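Local coordinates for protein glutamine synthetase (Helicobacter pylori, PDB 5ZLI) that belongs to the type I beta glutamine synthetases and forms a twelve-subunit assembly, each chain combining a beta-grasp domain with a catalytic domain, at residues 149-153 with 154-158; 461-464 with 465-469; 17-21 with 22-26; 207-210 with 211-214. All coordinates share one frame; numbering follows the deposited sequence.

Interaction 1 of 4, residues 149-153 with 154-158; sequences KIKDA and SNSQY
Y158 O receives the backbone N of K151 at 2.8 Å, with the donor in the carbonyl plane, and it also meets I150 CA in a CA-H...O contact. The pair belongs to a tight beta hairpin of strands 147-153 and 156-162, turned by a type I beta turn from A153 to S156. A 3.3 Å bond from S156 N to A153 O closes that turn, the donor lying well above the carbonyl plane; the return bond, A153 N to S156 O, is weak. K151 and Y158 form the next hydrogen-bonded pair, and D152 and Q157 the non-hydrogen-bonded pair between. With CG anti to the backbone N (chi1 160°), the Y158 ring lies alongside the first strand. K151 CB touches Y158 CD1 at the ring edge, in its plane, at 3.7 Å, while K149 O stands over one face. On the other side of the sheet, D152 and Q157 run side by side, amide and carboxylate planes 61° apart. Q157 NE2 donates to D152 OD1, although the modelled separation is too short to trust; D152 OD2 has a salt bridge to K469. The sheet continues into a second subunit: S156 OG bonds Y159 O of that subunit, and the Y158 ring meets Y158 of the same neighbour. Further out, K149 follows the tyrosine in the same direction, its CB 3.6 Å from Y158 OH.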
loop_
_atom_site.group_PDB
_atom_site.type_symbol
_atom_site.label_atom_id
_atom_site.label_comp_id
_atom_site.label_asym_id
_atom_site.label_seq_id
_atom_site.Cartn_x
_atom_site.Cartn_y
_atom_site.Cartn_z
ATOM N N LYS B 149 -8.788 24.451 -4.411
ATOM C CA LYS B 149 -8.127 24.121 -3.149
ATOM C C LYS B 149 -7.315 25.322 -2.716
ATOM O O LYS B 149 -6.554 25.875 -3.514
ATOM C CB LYS B 149 -7.214 22.900 -3.268
ATOM C CG LYS B 149 -7.924 21.595 -3.632
ATOM C CD LYS B 149 -7.067 20.379 -3.283
ATOM C CE LYS B 149 -7.442 19.183 -4.169
ATOM N NZ LYS B 149 -6.507 18.027 -4.015
ATOM N N ILE B 150 -7.474 25.730 -1.462
ATOM C CA ILE B 150 -6.858 26.952 -0.971
ATOM C C ILE B 150 -6.198 26.698 0.373
ATOM O O ILE B 150 -6.583 25.799 1.125
ATOM C CB ILE B 150 -7.878 28.101 -0.870
ATOM C CG1 ILE B 150 -8.755 28.154 -2.113
ATOM C CG2 ILE B 150 -7.182 29.424 -0.661
ATOM C CD1 ILE B 150 -9.975 28.969 -1.885
ATOM N N LYS B 151 -5.167 27.485 0.657
ATOM C CA LYS B 151 -4.450 27.395 1.920
ATOM C C LYS B 151 -3.896 28.770 2.254
ATOM O O LYS B 151 -3.100 29.318 1.477
ATOM C CB LYS B 151 -3.322 26.357 1.834
ATOM C CG LYS B 151 -2.574 26.126 3.114
ATOM C CD LYS B 151 -3.335 25.303 4.109
ATOM C CE LYS B 151 -2.492 25.062 5.345
ATOM N NZ LYS B 151 -1.172 24.492 4.964
ATOM N N ASP B 152 -4.307 29.301 3.424
ATOM C CA ASP B 152 -3.805 30.548 4.014
ATOM C C ASP B 152 -3.244 30.195 5.371
ATOM O O ASP B 152 -3.994 29.767 6.256
ATOM C CB ASP B 152 -4.869 31.629 4.210
ATOM C CG ASP B 152 -4.259 32.964 4.729
ATOM O OD1 ASP B 152 -3.369 33.514 4.038
ATOM O OD2 ASP B 152 -4.589 33.422 5.859
ATOM N N ALA B 153 -1.929 30.338 5.523
ATOM C CA ALA B 153 -1.294 30.010 6.788
ATOM C C ALA B 153 0.051 30.704 6.870
ATOM O O ALA B 153 0.606 31.176 5.863
ATOM C CB ALA B 153 -1.132 28.502 6.981
ATOM N N SER B 154 0.559 30.723 8.107
ATOM C CA SER B 154 1.872 31.254 8.433
ATOM C C SER B 154 2.894 30.882 7.376
ATOM O O SER B 154 3.549 31.753 6.804
ATOM C CB SER B 154 2.287 30.688 9.809
ATOM O OG SER B 154 3.435 31.319 10.368
ATOM N N ASN B 155 2.975 29.596 7.034
ATOM C CA ASN B 155 4.073 29.056 6.236
ATOM C C ASN B 155 3.672 28.607 4.834
ATOM O O ASN B 155 4.463 27.932 4.170
ATOM C CB ASN B 155 4.704 27.875 6.956
ATOM C CG ASN B 155 3.766 26.722 7.058
ATOM O OD1 ASN B 155 2.661 26.881 7.564
ATOM N ND2 ASN B 155 4.162 25.571 6.530
ATOM N N SER B 156 2.446 28.880 4.398
ATOM C CA SER B 156 2.003 28.369 3.111
ATOM C C SER B 156 0.844 29.210 2.616
ATOM O O SER B 156 -0.192 29.279 3.278
ATOM C CB SER B 156 1.580 26.913 3.235
ATOM O OG SER B 156 1.253 26.380 1.967
ATOM N N GLN B 157 0.999 29.787 1.428
ATOM C CA GLN B 157 -0.103 30.296 0.630
ATOM C C GLN B 157 -0.235 29.376 -0.571
ATOM O O GLN B 157 0.766 28.832 -1.045
ATOM C CB GLN B 157 0.121 31.745 0.193
ATOM C CG GLN B 157 0.140 32.734 1.333
ATOM C CD GLN B 157 -1.224 32.854 1.989
ATOM O OE1 GLN B 157 -2.236 32.899 1.313
ATOM N NE2 GLN B 157 -1.249 32.886 3.307
ATOM N N TYR B 158 -1.479 29.111 -0.985
ATOM C CA TYR B 158 -1.715 28.090 -1.993
ATOM C C TYR B 158 -3.107 28.115 -2.574
ATOM O O TYR B 158 -4.083 28.140 -1.827
ATOM C CB TYR B 158 -1.479 26.724 -1.400
ATOM C CG TYR B 158 -2.105 25.548 -2.136
ATOM C CD1 TYR B 158 -3.168 24.848 -1.561
ATOM C CD2 TYR B 158 -1.602 25.098 -3.360
ATOM C CE1 TYR B 158 -3.714 23.751 -2.171
ATOM C CE2 TYR B 158 -2.149 23.989 -3.989
ATOM C CZ TYR B 158 -3.205 23.319 -3.385
ATOM O OH TYR B 158 -3.766 22.210 -3.992
#

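Interaction 2 of 4, residues 461-464 with 465-469; sequences AEVF and PWESK
S468 holds its OG between the backbone N and the carbonyl carbon (chi1 76°), which turns the hydroxyl back to F464 O near the C-terminal end of helix 448-466. This OG donates to F464 O at 2.7 Å, in the carbonyl plane, a side-chain bond added to the main-chain pattern of the last turns. P465 kinks the helix: its N carries no hydrogen and makes no bond to the turn before. Its ring instead lies against the preceding turn, with P465 CG 3.3 Å from A461 O. Regular bonding resumes at once, W466 N reaching E462 O at 3.2 Å from above the carbonyl plane and E467 N meeting V463 O at 2.7 Å, nearly along the C=O axis. The E467 chain is extended beyond CG (chi2 172°) and runs beside V463, pointing the same way. A salt bridge from E467 OE1 to R427, on helix 426-434, gives the buried carboxylate a charged partner. The neighbouring W466 stacks on W466 of a second subunit, placing this helix end at the interface. Within the turn, the other carboxylate oxygen, E467 OE2, rests 3.6 Å from V463 CG1.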
loop_
_atom_site.group_PDB
_atom_site.type_symbol
_atom_site.label_atom_id
_atom_site.label_comp_id
_atom_site.label_asym_id
_atom_site.label_seq_id
_atom_site.Cartn_x
_atom_site.Cartn_y
_atom_site.Cartn_z
ATOM N N ALA B 461 -10.732 44.474 3.710
ATOM C CA ALA B 461 -11.037 43.152 3.167
ATOM C C ALA B 461 -10.026 42.706 2.118
ATOM O O ALA B 461 -9.549 41.570 2.167
ATOM C CB ALA B 461 -12.439 43.142 2.558
ATOM N N GLU B 462 -9.637 43.597 1.203
ATOM C CA GLU B 462 -8.886 43.239 -0.001
ATOM C C GLU B 462 -7.463 43.777 -0.058
ATOM O O GLU B 462 -6.559 43.055 -0.464
ATOM C CB GLU B 462 -9.636 43.676 -1.260
ATOM C CG GLU B 462 -10.728 42.708 -1.730
ATOM C CD GLU B 462 -12.143 43.157 -1.417
ATOM O OE1 GLU B 462 -13.084 42.406 -1.756
ATOM O OE2 GLU B 462 -12.324 44.254 -0.842
ATOM N N VAL B 463 -7.236 45.042 0.270
ATOM C CA VAL B 463 -5.934 45.642 0.025
ATOM C C VAL B 463 -4.931 45.222 1.094
ATOM O O VAL B 463 -3.913 44.577 0.799
ATOM C CB VAL B 463 -6.053 47.170 -0.074
ATOM C CG1 VAL B 463 -4.684 47.741 -0.326
ATOM C CG2 VAL B 463 -7.000 47.565 -1.214
ATOM N N PHE B 464 -5.211 45.574 2.351
ATOM C CA PHE B 464 -4.314 45.226 3.450
ATOM C C PHE B 464 -3.979 43.738 3.514
ATOM O O PHE B 464 -2.855 43.408 3.931
ATOM C CB PHE B 464 -4.906 45.690 4.796
ATOM C CG PHE B 464 -5.063 47.184 4.937
ATOM C CD1 PHE B 464 -4.004 48.043 4.660
ATOM C CD2 PHE B 464 -6.248 47.729 5.396
ATOM C CE1 PHE B 464 -4.142 49.425 4.811
ATOM C CE2 PHE B 464 -6.391 49.096 5.539
ATOM C CZ PHE B 464 -5.335 49.945 5.247
ATOM N N PRO B 465 -4.892 42.810 3.225
ATOM C CA PRO B 465 -4.480 41.396 3.135
ATOM C C PRO B 465 -3.637 41.040 1.910
ATOM O O PRO B 465 -2.774 40.161 1.999
ATOM C CB PRO B 465 -5.817 40.651 3.166
ATOM C CG PRO B 465 -6.742 41.571 3.885
ATOM C CD PRO B 465 -6.349 42.934 3.387
ATOM N N TRP B 466 -3.925 41.598 0.743
ATOM C CA TRP B 466 -3.100 41.319 -0.431
ATOM C C TRP B 466 -1.732 41.998 -0.357
ATOM O O TRP B 466 -0.755 41.486 -0.929
ATOM C CB TRP B 466 -3.842 41.749 -1.696
ATOM C CG TRP B 466 -3.085 41.564 -2.970
ATOM C CD1 TRP B 466 -2.663 40.382 -3.534
ATOM C CD2 TRP B 466 -2.649 42.597 -3.843
ATOM N NE1 TRP B 466 -2.003 40.622 -4.719
ATOM C CE2 TRP B 466 -1.979 41.982 -4.926
ATOM C CE3 TRP B 466 -2.766 43.984 -3.823
ATOM C CZ2 TRP B 466 -1.434 42.717 -5.971
ATOM C CZ3 TRP B 466 -2.223 44.705 -4.846
ATOM C CH2 TRP B 466 -1.571 44.072 -5.916
ATOM N N GLU B 467 -1.658 43.191 0.259
ATOM C CA GLU B 467 -0.385 43.891 0.439
ATOM C C GLU B 467 0.495 43.263 1.518
ATOM O O GLU B 467 1.696 43.552 1.565
ATOM C CB GLU B 467 -0.624 45.369 0.795
ATOM C CG GLU B 467 -0.561 46.391 -0.367
ATOM C CD GLU B 467 -0.996 47.828 0.046
ATOM O OE1 GLU B 467 -0.885 48.753 -0.800
ATOM O OE2 GLU B 467 -1.436 48.040 1.209
ATOM N N SER B 468 -0.039 42.352 2.319
ATOM C CA SER B 468 0.638 41.869 3.505
ATOM C C SER B 468 0.819 40.364 3.555
ATOM O O SER B 468 1.643 39.904 4.346
ATOM C CB SER B 468 -0.132 42.293 4.763
ATOM O OG SER B 468 -1.285 41.479 4.943
ATOM N N LYS B 469 0.123 39.587 2.714
ATOM C CA LYS B 469 0.304 38.143 2.670
ATOM C C LYS B 469 1.310 37.778 1.592
ATOM O O LYS B 469 1.160 38.228 0.442
ATOM C CB LYS B 469 -1.016 37.427 2.408
ATOM C CG LYS B 469 -1.994 37.478 3.556
ATOM C CD LYS B 469 -3.353 36.936 3.158
ATOM C CE LYS B 469 -4.311 36.989 4.327
ATOM N NZ LYS B 469 -3.898 36.102 5.449
#

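Interaction 3 of 4, residues 17-21 with 22-26; sequences EFCKE and NEVEF
C19 O is shared by two backbone donors, N22 N at 3.3 Å and V24 N at 3.2 Å, which reach it from opposite faces of its carbonyl plane. The first stands far above that plane, the second is tilted less from it. The chain is leaving helix 9-20, and the bonds follow a Schellman motif: V24 N returns to C19 O, inside it E23 N makes a weak 3.4 Å bond to K20 O, and E23 takes the positive phi (55°) that reverses the backbone. The hydrophobic contact that often accompanies this motif is present as well, with C19 CB and V24 CB 4.0 Å apart. F18 O, another carbonyl of the final turn, is covered by N22. The asparagine keeps CG beside its own backbone N (chi1 -66°), which folds the amide back so that ND2 donates to F18 O; the modelled distance is too short to take literally. N22 N adds a weak bond to the same oxygen. In this pose N22 ND2 also lies over one face of the F18 ring, 4.2 Å from F18 CD1, with amide and ring planes 34° apart. Beyond the turn, V95 of strand 94-103 packs against F18, C19 and V24, and E25 OE1 makes a salt bridge to K208 of a neighbouring subunit. At this helix end, then, C19 O is well met by two donors, K20 O only weakly and F18 O probably by N22, while C19 and V24 are buried against V95.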
loop_
_atom_site.group_PDB
_atom_site.type_symbol
_atom_site.label_atom_id
_atom_site.label_comp_id
_atom_site.label_asym_id
_atom_site.label_seq_id
_atom_site.Cartn_x
_atom_site.Cartn_y
_atom_site.Cartn_z
ATOM N N GLU B 17 -51.403 35.090 -2.729
ATOM C CA GLU B 17 -52.126 34.092 -3.508
ATOM C C GLU B 17 -51.174 33.290 -4.389
ATOM O O GLU B 17 -51.359 32.082 -4.578
ATOM C CB GLU B 17 -53.203 34.781 -4.342
ATOM C CG GLU B 17 -53.862 33.898 -5.408
ATOM C CD GLU B 17 -53.181 33.967 -6.779
ATOM O OE1 GLU B 17 -53.669 33.294 -7.713
ATOM O OE2 GLU B 17 -52.161 34.683 -6.926
ATOM N N PHE B 18 -50.157 33.955 -4.937
ATOM C CA PHE B 18 -49.079 33.271 -5.642
ATOM C C PHE B 18 -48.506 32.139 -4.792
ATOM O O PHE B 18 -48.214 31.049 -5.300
ATOM C CB PHE B 18 -48.025 34.324 -6.001
ATOM C CG PHE B 18 -46.754 33.801 -6.629
ATOM C CD1 PHE B 18 -46.682 33.531 -7.984
ATOM C CD2 PHE B 18 -45.603 33.680 -5.879
ATOM C CE1 PHE B 18 -45.493 33.094 -8.561
ATOM C CE2 PHE B 18 -44.418 33.245 -6.453
ATOM C CZ PHE B 18 -44.367 32.951 -7.793
ATOM N N CYS B 19 -48.364 32.374 -3.485
ATOM C CA CYS B 19 -47.851 31.352 -2.575
ATOM C C CYS B 19 -48.842 30.201 -2.348
ATOM O O CYS B 19 -48.448 29.028 -2.364
ATOM C CB CYS B 19 -47.443 32.004 -1.253
ATOM S SG CYS B 19 -46.001 33.111 -1.394
ATOM N N LYS B 20 -50.118 30.502 -2.077
ATOM C CA LYS B 20 -51.048 29.419 -1.757
ATOM C C LYS B 20 -51.175 28.416 -2.911
ATOM O O LYS B 20 -51.219 27.199 -2.677
ATOM C CB LYS B 20 -52.428 29.976 -1.361
ATOM C CG LYS B 20 -52.489 30.855 -0.100
ATOM C CD LYS B 20 -53.940 31.293 0.189
ATOM C CE LYS B 20 -54.147 31.874 1.603
ATOM N NZ LYS B 20 -53.430 33.153 1.834
ATOM N N GLU B 21 -51.222 28.901 -4.165
ATOM C CA GLU B 21 -51.434 28.035 -5.334
ATOM C C GLU B 21 -50.151 27.478 -5.923
ATOM O O GLU B 21 -50.203 26.769 -6.931
ATOM C CB GLU B 21 -52.197 28.753 -6.450
ATOM C CG GLU B 21 -53.576 29.199 -6.040
ATOM C CD GLU B 21 -54.088 30.355 -6.888
ATOM O OE1 GLU B 21 -53.630 30.515 -8.047
ATOM O OE2 GLU B 21 -54.884 31.156 -6.350
ATOM N N ASN B 22 -49.005 27.815 -5.354
ATOM C CA ASN B 22 -47.765 27.140 -5.687
ATOM C C ASN B 22 -47.232 26.361 -4.495
ATOM O O ASN B 22 -46.132 25.793 -4.572
ATOM C CB ASN B 22 -46.761 28.168 -6.166
ATOM C CG ASN B 22 -47.193 28.792 -7.454
ATOM O OD1 ASN B 22 -46.698 28.444 -8.528
ATOM N ND2 ASN B 22 -48.165 29.698 -7.366
ATOM N N GLU B 23 -48.019 26.299 -3.414
ATOM C CA GLU B 23 -47.739 25.478 -2.249
ATOM C C GLU B 23 -46.352 25.794 -1.682
ATOM O O GLU B 23 -45.448 24.953 -1.613
ATOM C CB GLU B 23 -47.953 23.994 -2.573
ATOM C CG GLU B 23 -49.409 23.712 -2.993
ATOM C CD GLU B 23 -49.549 22.789 -4.191
ATOM O OE1 GLU B 23 -48.577 22.075 -4.541
ATOM O OE2 GLU B 23 -50.652 22.787 -4.781
ATOM N N VAL B 24 -46.206 27.053 -1.269
ATOM C CA VAL B 24 -44.929 27.589 -0.809
ATOM C C VAL B 24 -44.864 27.400 0.698
ATOM O O VAL B 24 -45.797 27.739 1.441
ATOM C CB VAL B 24 -44.775 29.074 -1.183
ATOM C CG1 VAL B 24 -43.707 29.731 -0.339
ATOM C CG2 VAL B 24 -44.340 29.202 -2.579
ATOM N N GLU B 25 -43.756 26.868 1.154
ATOM C CA GLU B 25 -43.629 26.597 2.556
ATOM C C GLU B 25 -42.590 27.451 3.222
ATOM O O GLU B 25 -42.550 27.466 4.450
ATOM C CB GLU B 25 -43.338 25.124 2.770
ATOM C CG GLU B 25 -44.331 24.279 2.029
ATOM C CD GLU B 25 -44.464 22.924 2.672
ATOM O OE1 GLU B 25 -43.398 22.302 2.856
ATOM O OE2 GLU B 25 -45.601 22.503 3.019
ATOM N N PHE B 26 -41.743 28.140 2.455
ATOM C CA PHE B 26 -40.740 29.027 3.023
ATOM C C PHE B 26 -40.607 30.245 2.128
ATOM O O PHE B 26 -40.650 30.133 0.898
ATOM C CB PHE B 26 -39.400 28.300 3.197
ATOM C CG PHE B 26 -39.471 27.221 4.218
ATOM C CD1 PHE B 26 -39.870 25.937 3.863
ATOM C CD2 PHE B 26 -39.244 27.501 5.550
ATOM C CE1 PHE B 26 -40.009 24.943 4.827
ATOM C CE2 PHE B 26 -39.370 26.522 6.511
ATOM C CZ PHE B 26 -39.749 25.236 6.149
#

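Interaction 4 of 4, residues 207-210 with 211-214; sequences VKVL and NQVG
V213 N is held at the last turn of helix 200-212 chiefly by L210 O, at 3.0 Å and from above the carbonyl plane, with a weaker bond to V209 O. One turn back the bonding is still that of an alpha helix: N211 N to V207 O at 3.2 Å and almost straight (171°), Q212 N to K208 O at 3.3 Å. Beside these bonds the V213 side chain lies against the carbonyls of V209 and L210, and Q212, extended beyond CG (chi2 -177°), crosses V209 so that Q212 NE2 comes 3.6 Å from V209 CG2. A Schellman motif ends the helix. G214, with phi 81°, is its C-prime residue; G214 N bonds N211 O at 3.1 Å, and L215 N turns back to L210 O. As modelled, N211 ND2 also bonds L215 O. V209, L210 and V213 pack on V251 of helix 238-258, whose K247 also bonds V213 O, whereas V207 and L210 face T217 of strand 217-222 and V231 of strand 228-237, so the helix end is wedged between that helix and the sheet.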
loop_
_atom_site.group_PDB
_atom_site.type_symbol
_atom_site.label_atom_id
_atom_site.label_comp_id
_atom_site.label_asym_id
_atom_site.label_seq_id
_atom_site.Cartn_x
_atom_site.Cartn_y
_atom_site.Cartn_z
ATOM N N VAL B 207 -29.284 28.231 -18.560
ATOM C CA VAL B 207 -30.316 29.102 -19.107
ATOM C C VAL B 207 -31.713 28.496 -18.959
ATOM O O VAL B 207 -32.706 29.222 -18.924
ATOM C CB VAL B 207 -29.986 29.487 -20.559
ATOM C CG1 VAL B 207 -28.484 29.643 -20.738
ATOM C CG2 VAL B 207 -30.531 28.486 -21.461
ATOM N N LYS B 208 -31.837 27.182 -18.853
ATOM C CA LYS B 208 -33.162 26.682 -18.514
ATOM C C LYS B 208 -33.594 27.216 -17.158
ATOM O O LYS B 208 -34.735 27.646 -16.981
ATOM C CB LYS B 208 -33.197 25.157 -18.536
ATOM C CG LYS B 208 -33.509 24.602 -19.900
ATOM C CD LYS B 208 -34.824 25.180 -20.377
ATOM C CE LYS B 208 -34.791 25.501 -21.861
ATOM N NZ LYS B 208 -34.851 24.244 -22.651
ATOM N N VAL B 209 -32.670 27.265 -16.206
ATOM C CA VAL B 209 -33.043 27.688 -14.872
ATOM C C VAL B 209 -33.077 29.201 -14.782
ATOM O O VAL B 209 -33.859 29.756 -13.999
ATOM C CB VAL B 209 -32.119 27.070 -13.816
ATOM C CG1 VAL B 209 -32.493 27.589 -12.432
ATOM C CG2 VAL B 209 -32.235 25.576 -13.846
ATOM N N LEU B 210 -32.260 29.903 -15.567
ATOM C CA LEU B 210 -32.374 31.353 -15.581
ATOM C C LEU B 210 -33.784 31.766 -15.953
ATOM O O LEU B 210 -34.403 32.595 -15.285
ATOM C CB LEU B 210 -31.391 31.951 -16.573
ATOM C CG LEU B 210 -29.927 31.769 -16.219
ATOM C CD1 LEU B 210 -29.033 32.396 -17.270
ATOM C CD2 LEU B 210 -29.675 32.375 -14.878
ATOM N N ASN B 211 -34.339 31.160 -16.987
ATOM C CA ASN B 211 -35.700 31.524 -17.322
ATOM C C ASN B 211 -36.639 31.133 -16.206
ATOM O O ASN B 211 -37.629 31.834 -15.967
ATOM C CB ASN B 211 -36.159 30.889 -18.633
ATOM C CG ASN B 211 -35.156 31.023 -19.745
ATOM O OD1 ASN B 211 -34.839 30.042 -20.387
ATOM N ND2 ASN B 211 -34.680 32.230 -20.000
ATOM N N GLN B 212 -36.337 30.046 -15.484
ATOM C CA GLN B 212 -37.253 29.642 -14.411
ATOM C C GLN B 212 -37.424 30.745 -13.377
ATOM O O GLN B 212 -38.449 30.815 -12.692
ATOM C CB GLN B 212 -36.766 28.367 -13.735
ATOM C CG GLN B 212 -36.991 27.138 -14.556
ATOM C CD GLN B 212 -36.571 25.893 -13.824
ATOM O OE1 GLN B 212 -36.978 25.661 -12.678
ATOM N NE2 GLN B 212 -35.725 25.087 -14.469
ATOM N N VAL B 213 -36.441 31.624 -13.265
ATOM C CA VAL B 213 -36.404 32.585 -12.200
ATOM C C VAL B 213 -36.751 33.981 -12.713
ATOM O O VAL B 213 -36.424 34.985 -12.074
ATOM C CB VAL B 213 -35.054 32.538 -11.478
ATOM C CG1 VAL B 213 -34.813 31.147 -11.021
ATOM C CG2 VAL B 213 -33.942 32.970 -12.383
ATOM N N GLY B 214 -37.406 34.044 -13.875
ATOM C CA GLY B 214 -37.869 35.283 -14.470
ATOM C C GLY B 214 -36.830 36.070 -15.237
ATOM O O GLY B 214 -36.911 37.296 -15.281
#

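Overall arrangement
Along the chain the order is interaction 3, interaction 1, interaction 4, interaction 2. Interaction 3 leads into strand 26-32 of the beta-grasp region; the others belong to the catalytic domain. Interactions 1 and 2, with centres 14 Å apart, touch through the D152-K469 salt bridge, which ties the hairpin to the end of helix 448-466, and both face the same neighbouring subunit. Interactions 3 and 4 have centres 19 Å apart without touching in one chain, yet E25 and K208 pair between subunits. Interactions 2 and 4 lie on opposite sides of the chain's centre. Three of the four are helix ends, and all four touch another subunit.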